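Long-range contacts in probable Rab-related GTPase (Acanthamoeba polyphaga mimivirus, PDB 5XC3), which binds guanine nucleotides as a small GTPase of the Rab family, is seen here with GDP and magnesium, and may be involved in protein transport: residues 47-52 and 164-169; 60-65 and 73-78; 116-121 and 146-151. All coordinates share one frame; numbering follows the deposited sequence.

How the interactions relate
All three contacts belong to one Ras-type G domain, but none touches another. Interactions 2 and 3 serve the nucleotide from opposite sides of the chain's centre, their own centres about 20 Å apart: in 60-65 with 73-78 the D61 side chain comes to about 4 Å from the magnesium ion and about 5 Å from GDP, nearest atoms, whereas 116-121 with 146-151 grips the guanine base. Interaction 1 is remote from these sites, its centre about 23 Å from that of interaction 2 and about 20 Å from that of interaction 3. It is linked to interaction 3 through the chain, because helix 154-168 directly follows strand 145-148.

Interaction 1: residues 47-52 and 164-169; sequences VIAKNG and MIDKMS
I165 meets the end of strand 43-48 tip to tip with V47, its CD1 lying 4.0 Å from V47 CG1. The other branch, I165 CG2, rests against the methyl of A49, and these aliphatic contacts make up the dry part of the interface. One residue on, the D166 carboxylate meets the K50 chain at a slant, touching its CD and CE methylenes. D166 OD2 is 3.3 Å from K50 CD, yet K50 NZ stands 4.7 Å from D166 OD2, because the lysine chain bends at its last torsion (chi4 -57°). The opposite charges are therefore near each other without pairing directly. At the end of the segment, S169 packs tightly: its CB is only 3.5 Å from A49 CB. S169 OG turns back to donate to D166 O at 2.7 Å, and it also accepts a hydrogen from a bridging water. That water donates a second hydrogen to D166 OD1 and accepts from N51 N, inside the type I turn A49-G52. N51 adds a weak hydrogen bond from ND2 to S169 O, at 3.3 Å with 151° at the hydrogen. Its chi1 of 67° places the amide over the serine, while N51 OD1 takes the backbone N of K53 and K53 NZ also bonds S169 O. L55 and L57 of strand 54-60 continue the apolar side. The chemistry is thus divided: van der Waals packing between edge strand and C-terminal helix, and a water-centred polar network fastening the turn to D166 and S169, with long-range attraction between K50 and D166 probably a minor addition.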
# COMPACT_ATOMS: atom_id res chain seq x y z
N VAL A 47 10.18 11.83 7.62
CA VAL A 47 11.02 10.67 7.89
C VAL A 47 12.45 10.99 7.50
O VAL A 47 12.72 11.85 6.66
CB VAL A 47 10.53 9.40 7.17
CG1 VAL A 47 9.09 9.09 7.56
CG2 VAL A 47 10.67 9.54 5.67
N ILE A 48 13.38 10.28 8.12
CA ILE A 48 14.79 10.31 7.76
C ILE A 48 15.14 8.94 7.19
O ILE A 48 15.02 7.93 7.89
CB ILE A 48 15.68 10.66 8.96
CG1 ILE A 48 15.40 12.09 9.43
CG2 ILE A 48 17.15 10.51 8.59
CD1 ILE A 48 16.08 12.45 10.74
N ALA A 49 15.53 8.90 5.92
CA ALA A 49 15.86 7.63 5.30
C ALA A 49 17.22 7.13 5.81
O ALA A 49 17.98 7.86 6.45
CB ALA A 49 15.90 7.76 3.78
N LYS A 50 17.51 5.86 5.48
CA LYS A 50 18.80 5.28 5.86
C LYS A 50 19.98 6.07 5.32
O LYS A 50 21.04 6.12 5.96
CB LYS A 50 18.89 3.83 5.39
CG LYS A 50 17.98 2.88 6.16
CD LYS A 50 18.19 1.44 5.70
CE LYS A 50 17.17 0.51 6.35
NZ LYS A 50 17.22 0.57 7.84
N ASN A 51 19.83 6.69 4.15
CA ASN A 51 20.91 7.48 3.58
C ASN A 51 20.97 8.90 4.12
O ASN A 51 21.80 9.68 3.65
CB ASN A 51 20.84 7.48 2.04
CG ASN A 51 19.61 8.22 1.50
OD1 ASN A 51 18.80 8.76 2.26
ND2 ASN A 51 19.49 8.27 0.17
N GLY A 52 20.12 9.26 5.07
CA GLY A 52 20.18 10.57 5.67
C GLY A 52 19.43 11.65 4.94
O GLY A 52 19.48 12.81 5.38
N MET A 164 9.58 1.23 1.21
CA MET A 164 9.07 2.36 0.43
C MET A 164 9.93 3.60 0.63
O MET A 164 10.25 4.29 -0.35
CB MET A 164 7.61 2.62 0.81
CG MET A 164 6.97 3.83 0.11
SD MET A 164 6.81 3.63 -1.68
CE MET A 164 5.74 2.20 -1.75
N ILE A 165 10.28 3.92 1.88
CA ILE A 165 11.09 5.11 2.18
C ILE A 165 12.45 5.01 1.52
O ILE A 165 12.94 5.98 0.94
CB ILE A 165 11.20 5.31 3.70
CG1 ILE A 165 9.86 5.77 4.27
CG2 ILE A 165 12.32 6.29 4.06
CD1 ILE A 165 9.74 5.60 5.77
N ASP A 166 13.07 3.84 1.57
CA ASP A 166 14.39 3.72 0.97
C ASP A 166 14.33 3.90 -0.55
O ASP A 166 15.19 4.57 -1.12
CB ASP A 166 15.08 2.44 1.40
CG ASP A 166 15.57 2.52 2.84
OD1 ASP A 166 15.84 3.65 3.33
OD2 ASP A 166 15.68 1.46 3.49
N LYS A 167 13.30 3.36 -1.21
CA LYS A 167 13.13 3.62 -2.63
C LYS A 167 12.89 5.10 -2.91
O LYS A 167 13.49 5.67 -3.83
CB LYS A 167 12.00 2.75 -3.20
CG LYS A 167 12.40 1.30 -3.41
CD LYS A 167 13.57 1.21 -4.39
CE LYS A 167 13.81 -0.21 -4.86
NZ LYS A 167 14.16 -1.10 -3.73
N MET A 168 12.03 5.75 -2.13
CA MET A 168 11.78 7.18 -2.34
C MET A 168 13.05 7.99 -2.16
O MET A 168 13.29 8.97 -2.87
CB MET A 168 10.70 7.68 -1.37
CG MET A 168 9.31 7.08 -1.55
SD MET A 168 8.57 7.32 -3.18
CE MET A 168 9.00 5.78 -3.97
N SER A 169 13.91 7.58 -1.22
CA SER A 169 15.12 8.34 -0.94
C SER A 169 16.13 8.28 -2.06
O SER A 169 17.10 9.05 -2.03
CB SER A 169 15.80 7.82 0.33
OG SER A 169 16.46 6.59 0.10
O HOH W 1 18.04 5.49 2.07

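Interaction 2: residues 60-65 and 73-78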
# COMPACT_ATOMS: atom_id res chain seq x y z
N TRP A 60 -1.85 9.02 0.95
CA TRP A 60 -3.24 8.99 0.51
C TRP A 60 -3.84 7.63 0.80
O TRP A 60 -3.23 6.59 0.51
CB TRP A 60 -3.31 9.25 -0.99
CG TRP A 60 -2.97 10.66 -1.38
CD1 TRP A 60 -1.78 11.31 -1.19
CD2 TRP A 60 -3.84 11.60 -2.03
NE1 TRP A 60 -1.85 12.59 -1.69
CE2 TRP A 60 -3.11 12.79 -2.21
CE3 TRP A 60 -5.16 11.54 -2.49
CZ2 TRP A 60 -3.66 13.92 -2.82
CZ3 TRP A 60 -5.70 12.66 -3.10
CH2 TRP A 60 -4.95 13.83 -3.25
N ASP A 61 -5.04 7.64 1.36
CA ASP A 61 -5.83 6.45 1.64
C ASP A 61 -7.24 6.69 1.12
O ASP A 61 -7.69 7.83 1.00
CB ASP A 61 -5.84 6.18 3.16
CG ASP A 61 -6.53 4.86 3.53
OD1 ASP A 61 -6.54 3.92 2.70
OD2 ASP A 61 -7.05 4.79 4.66
N THR A 62 -7.91 5.61 0.73
CA THR A 62 -9.25 5.77 0.21
C THR A 62 -10.25 6.02 1.34
O THR A 62 -9.98 5.78 2.52
CB THR A 62 -9.71 4.52 -0.56
OG1 THR A 62 -10.04 3.47 0.37
CG2 THR A 62 -8.64 4.03 -1.53
N ALA A 63 -11.42 6.51 0.94
CA ALA A 63 -12.55 6.69 1.84
C ALA A 63 -13.64 5.66 1.57
O ALA A 63 -14.83 5.92 1.79
CB ALA A 63 -13.11 8.11 1.74
N GLY A 64 -13.25 4.48 1.09
CA GLY A 64 -14.19 3.42 0.76
C GLY A 64 -14.59 3.34 -0.70
O GLY A 64 -15.32 2.41 -1.07
N GLN A 65 -14.14 4.28 -1.54
CA GLN A 65 -14.59 4.31 -2.93
C GLN A 65 -14.07 3.14 -3.77
O GLN A 65 -14.57 2.93 -4.88
CB GLN A 65 -14.26 5.65 -3.59
CG GLN A 65 -12.77 5.94 -3.75
CD GLN A 65 -12.17 6.69 -2.57
OE1 GLN A 65 -12.57 6.51 -1.43
NE2 GLN A 65 -11.18 7.56 -2.85
N LYS A 73 -8.80 9.79 -11.40
CA LYS A 73 -7.52 10.23 -11.94
C LYS A 73 -6.73 11.00 -10.90
O LYS A 73 -5.53 10.78 -10.72
CB LYS A 73 -7.76 11.13 -13.16
CG LYS A 73 -6.52 11.87 -13.65
CD LYS A 73 -5.46 10.94 -14.23
CE LYS A 73 -4.28 11.78 -14.72
NZ LYS A 73 -3.25 10.95 -15.40
N MET A 74 -7.39 11.93 -10.20
CA MET A 74 -6.66 12.80 -9.28
C MET A 74 -6.15 12.05 -8.06
O MET A 74 -5.15 12.46 -7.47
CB MET A 74 -7.49 14.03 -8.88
CG MET A 74 -7.73 15.01 -10.03
SD MET A 74 -6.22 15.54 -10.91
CE MET A 74 -5.31 16.38 -9.62
N TYR A 75 -6.81 10.96 -7.66
CA TYR A 75 -6.25 10.15 -6.57
C TYR A 75 -4.91 9.57 -6.99
O TYR A 75 -3.93 9.63 -6.24
CB TYR A 75 -7.22 9.04 -6.17
CG TYR A 75 -6.77 8.21 -4.98
CD1 TYR A 75 -6.00 7.05 -5.15
CD2 TYR A 75 -7.13 8.57 -3.68
CE1 TYR A 75 -5.59 6.28 -4.04
CE2 TYR A 75 -6.73 7.81 -2.58
CZ TYR A 75 -5.97 6.68 -2.76
OH TYR A 75 -5.60 5.96 -1.64
N TYR A 76 -4.84 9.03 -8.20
CA TYR A 76 -3.61 8.40 -8.68
C TYR A 76 -2.53 9.40 -9.10
O TYR A 76 -1.33 9.07 -9.01
CB TYR A 76 -3.93 7.57 -9.91
CG TYR A 76 -4.65 6.27 -9.67
CD1 TYR A 76 -4.05 5.24 -8.96
CD2 TYR A 76 -5.90 6.04 -10.22
CE1 TYR A 76 -4.70 4.04 -8.77
CE2 TYR A 76 -6.56 4.84 -10.05
CZ TYR A 76 -5.95 3.84 -9.31
OH TYR A 76 -6.61 2.65 -9.15
N THR A 77 -2.90 10.57 -9.62
CA THR A 77 -1.93 11.37 -10.35
C THR A 77 -0.82 11.87 -9.44
O THR A 77 -1.02 12.10 -8.25
CB THR A 77 -2.61 12.52 -11.10
OG1 THR A 77 -1.72 13.02 -12.12
CG2 THR A 77 -2.99 13.63 -10.18
N ASN A 78 0.38 11.99 -10.01
CA ASN A 78 1.58 12.49 -9.32
C ASN A 78 2.08 11.57 -8.22
O ASN A 78 2.87 12.01 -7.37
CB ASN A 78 1.41 13.91 -8.79
CG ASN A 78 1.37 14.94 -9.89
OD1 ASN A 78 1.75 14.66 -11.03
ND2 ASN A 78 0.89 16.14 -9.57
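A chi1 of -175° turns the Y75 ring away from its backbone N, and the phenol leaves helix 73-76 toward W60, whose CG lies beside the backbone N and opposite the carbonyl carbon (chi1 -70°), bringing the indole alongside. The two side chains run past one another with opposite headings and form an offset edge-to-face pair. The evidence is a centroid separation of 5.8 Å for the six-membered rings, planes at 89°, and a closest approach of 3.8 Å between W60 CE3 and Y75 CD2. It is the indole edge that is directed to the phenol face. Beyond the indole, the phenol runs along the backbone of 60-62. Y75 OH lies 3.3 Å from W60 O, and D61 O sits in the plane of the phenol at its edge, 3.7 Å from Y75 CE2. The methyl T62 CG2 packs 3.6 Å from Y75 OH. The hydroxyl makes no hydrogen bond to T62 N; its polar partner is L10 O on strand 6-11, which fixes the far end of the ring. Within the loop, A63 N donates to Q65 OE1 at 2.6 Å, folding the glutamine side chain back over its own segment, while D61 OD2 is held by S19 OG near the magnesium ion. This is the DTAGQ motif of a small GTPase at the start of switch II. W60 and Y75, together with F42 of the effector region, are consistent with the aromatic triad of Rab proteins.

Interaction 3: residues 116-121 and 146-151; sequences VVANKI and YVFASS. With GDP (guanosine-5'-diphosphate), chain B.
The guanine-recognition pocket is built here from the end of strand 113-119 and the loops after two strands: N119-D122, the NKxD motif of G domains, and S150-S151, at the position of the SAK motif, with S151 and F152 in place of its alanine and lysine. Behind it, strands 113-119 and 145-148 pair in parallel, V147 N donating to V116 O (2.9 Å), A118 N to V147 O (2.8 Å) and A149 N to A118 O (2.9 Å). A fourth bond, I121 N to A149 O at 3.2 Å and 173°, carries the pairing into the loops. I121 CG2 reaches the F148 ring edge, and A118 CB lies 3.6 Å from F148 CD1. S151 N donates to GDP O6 (2.9 Å); in one of its two conformers S151 OG also reaches GDP N7 (2.8 Å). The extended K120 chain lies over the guanine face, CG 3.5 Å from GDP C6, and its NZ bonds G15 O. N119 ND2 bonds V16 O of the P-loop; S150 OG is hydrogen-bonded to D122 OD1, which also binds GDP. In this beta-alpha-beta unit helix 132-141 packs beside Y146 and F148, helices 18-27 and 154-168 beside V117 and V147, and strand 81-87 flanks 113-119.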
# COMPACT_ATOMS: atom_id res chain seq x y z
N VAL A 116 3.52 -4.63 -3.54
CA VAL A 116 2.35 -5.42 -3.19
C VAL A 116 2.49 -5.88 -1.74
O VAL A 116 3.53 -6.41 -1.35
CB VAL A 116 2.21 -6.63 -4.13
CG1 VAL A 116 1.05 -7.52 -3.68
CG2 VAL A 116 2.02 -6.16 -5.56
N VAL A 117 1.45 -5.65 -0.95
CA VAL A 117 1.45 -6.03 0.45
C VAL A 117 0.49 -7.18 0.65
O VAL A 117 -0.73 -7.02 0.48
CB VAL A 117 1.07 -4.85 1.36
CG1 VAL A 117 1.08 -5.30 2.81
CG2 VAL A 117 2.04 -3.68 1.15
N ALA A 118 1.01 -8.35 1.02
CA ALA A 118 0.19 -9.50 1.35
C ALA A 118 -0.14 -9.40 2.83
O ALA A 118 0.68 -9.75 3.69
CB ALA A 118 0.93 -10.79 1.00
N ASN A 119 -1.34 -8.91 3.14
CA ASN A 119 -1.71 -8.52 4.49
C ASN A 119 -2.53 -9.61 5.19
O ASN A 119 -3.07 -10.53 4.56
CB ASN A 119 -2.50 -7.21 4.48
CG ASN A 119 -2.55 -6.54 5.84
OD1 ASN A 119 -1.60 -6.62 6.62
ND2 ASN A 119 -3.66 -5.88 6.14
N LYS A 120 -2.60 -9.48 6.52
CA LYS A 120 -3.36 -10.33 7.44
C LYS A 120 -2.67 -11.66 7.74
O LYS A 120 -3.34 -12.66 8.00
CB LYS A 120 -4.83 -10.53 7.02
CG LYS A 120 -5.58 -9.23 6.73
CD LYS A 120 -7.09 -9.39 6.82
CE LYS A 120 -7.78 -8.13 6.32
NZ LYS A 120 -9.27 -8.22 6.46
N ILE A 121 -1.33 -11.66 7.75
CA ILE A 121 -0.58 -12.88 8.03
C ILE A 121 -0.75 -13.37 9.47
O ILE A 121 -0.29 -14.46 9.79
CB ILE A 121 0.91 -12.76 7.65
CG1 ILE A 121 1.60 -11.74 8.55
CG2 ILE A 121 1.03 -12.39 6.18
CD1 ILE A 121 3.08 -11.53 8.23
N TYR A 146 7.10 -7.24 -3.47
CA TYR A 146 6.09 -7.71 -2.53
C TYR A 146 6.68 -7.84 -1.13
O TYR A 146 7.89 -7.94 -0.95
CB TYR A 146 5.45 -9.04 -2.97
CG TYR A 146 6.36 -10.23 -2.76
CD1 TYR A 146 7.36 -10.53 -3.67
CD2 TYR A 146 6.21 -11.06 -1.66
CE1 TYR A 146 8.20 -11.62 -3.48
CE2 TYR A 146 7.04 -12.15 -1.46
CZ TYR A 146 8.03 -12.42 -2.37
OH TYR A 146 8.86 -13.50 -2.17
N VAL A 147 5.78 -7.82 -0.13
CA VAL A 147 6.11 -8.11 1.26
C VAL A 147 4.89 -8.75 1.90
O VAL A 147 3.76 -8.56 1.45
CB VAL A 147 6.45 -6.86 2.10
CG1 VAL A 147 7.79 -6.32 1.73
CG2 VAL A 147 5.36 -5.80 1.94
N PHE A 148 5.12 -9.46 3.00
CA PHE A 148 4.06 -9.97 3.85
C PHE A 148 3.93 -9.06 5.06
O PHE A 148 4.94 -8.58 5.60
CB PHE A 148 4.39 -11.38 4.32
CG PHE A 148 4.30 -12.41 3.24
CD1 PHE A 148 3.09 -13.00 2.93
CD2 PHE A 148 5.42 -12.78 2.51
CE1 PHE A 148 2.99 -13.94 1.92
CE2 PHE A 148 5.33 -13.72 1.50
CZ PHE A 148 4.11 -14.30 1.21
N ALA A 149 2.69 -8.85 5.52
CA ALA A 149 2.49 -7.96 6.66
C ALA A 149 1.23 -8.33 7.43
O ALA A 149 0.38 -9.09 6.96
CB ALA A 149 2.42 -6.49 6.22
N SER A 150 1.13 -7.77 8.63
CA SER A 150 -0.12 -7.71 9.38
C SER A 150 -0.18 -6.34 10.04
O SER A 150 0.81 -5.89 10.62
CB SER A 150 -0.18 -8.79 10.47
OG SER A 150 -1.23 -8.52 11.38
N SER A 151 -1.34 -5.69 9.95
CA SER A 151 -1.48 -4.40 10.61
C SER A 151 -1.32 -4.52 12.12
O SER A 151 -1.10 -3.50 12.79
CB SER A 151 -2.83 -3.75 10.30
OG SER A 151 -3.23 -3.93 8.95
PB GDP B . -9.54 -1.20 4.06
O1B GDP B . -8.63 -1.89 3.10
O2B GDP B . -9.14 0.21 4.45
O3B GDP B . -10.98 -1.29 3.59
O3A GDP B . -9.44 -2.13 5.38
PA GDP B . -9.51 -1.71 6.92
O1A GDP B . -8.20 -1.14 7.38
O2A GDP B . -10.69 -0.81 7.17
O5' GDP B . -9.68 -3.14 7.64
C5' GDP B . -10.89 -3.88 7.45
C4' GDP B . -11.01 -4.81 8.66
O4' GDP B . -9.93 -5.76 8.64
C3' GDP B . -10.90 -4.06 9.98
O3' GDP B . -11.75 -4.74 10.91
C2' GDP B . -9.46 -4.26 10.39
O2' GDP B . -9.19 -4.14 11.79
C1' GDP B . -9.20 -5.66 9.85
N9 GDP B . -7.76 -5.81 9.60
C8 GDP B . -6.92 -4.88 9.06
N7 GDP B . -5.67 -5.38 8.98
C5 GDP B . -5.69 -6.64 9.49
C6 GDP B . -4.71 -7.72 9.71
O6 GDP B . -3.51 -7.59 9.41
N1 GDP B . -5.17 -8.86 10.25
C2 GDP B . -6.47 -9.04 10.57
N2 GDP B . -6.85 -10.22 11.12
N3 GDP B . -7.42 -8.10 10.40
C4 GDP B . -7.08 -6.90 9.86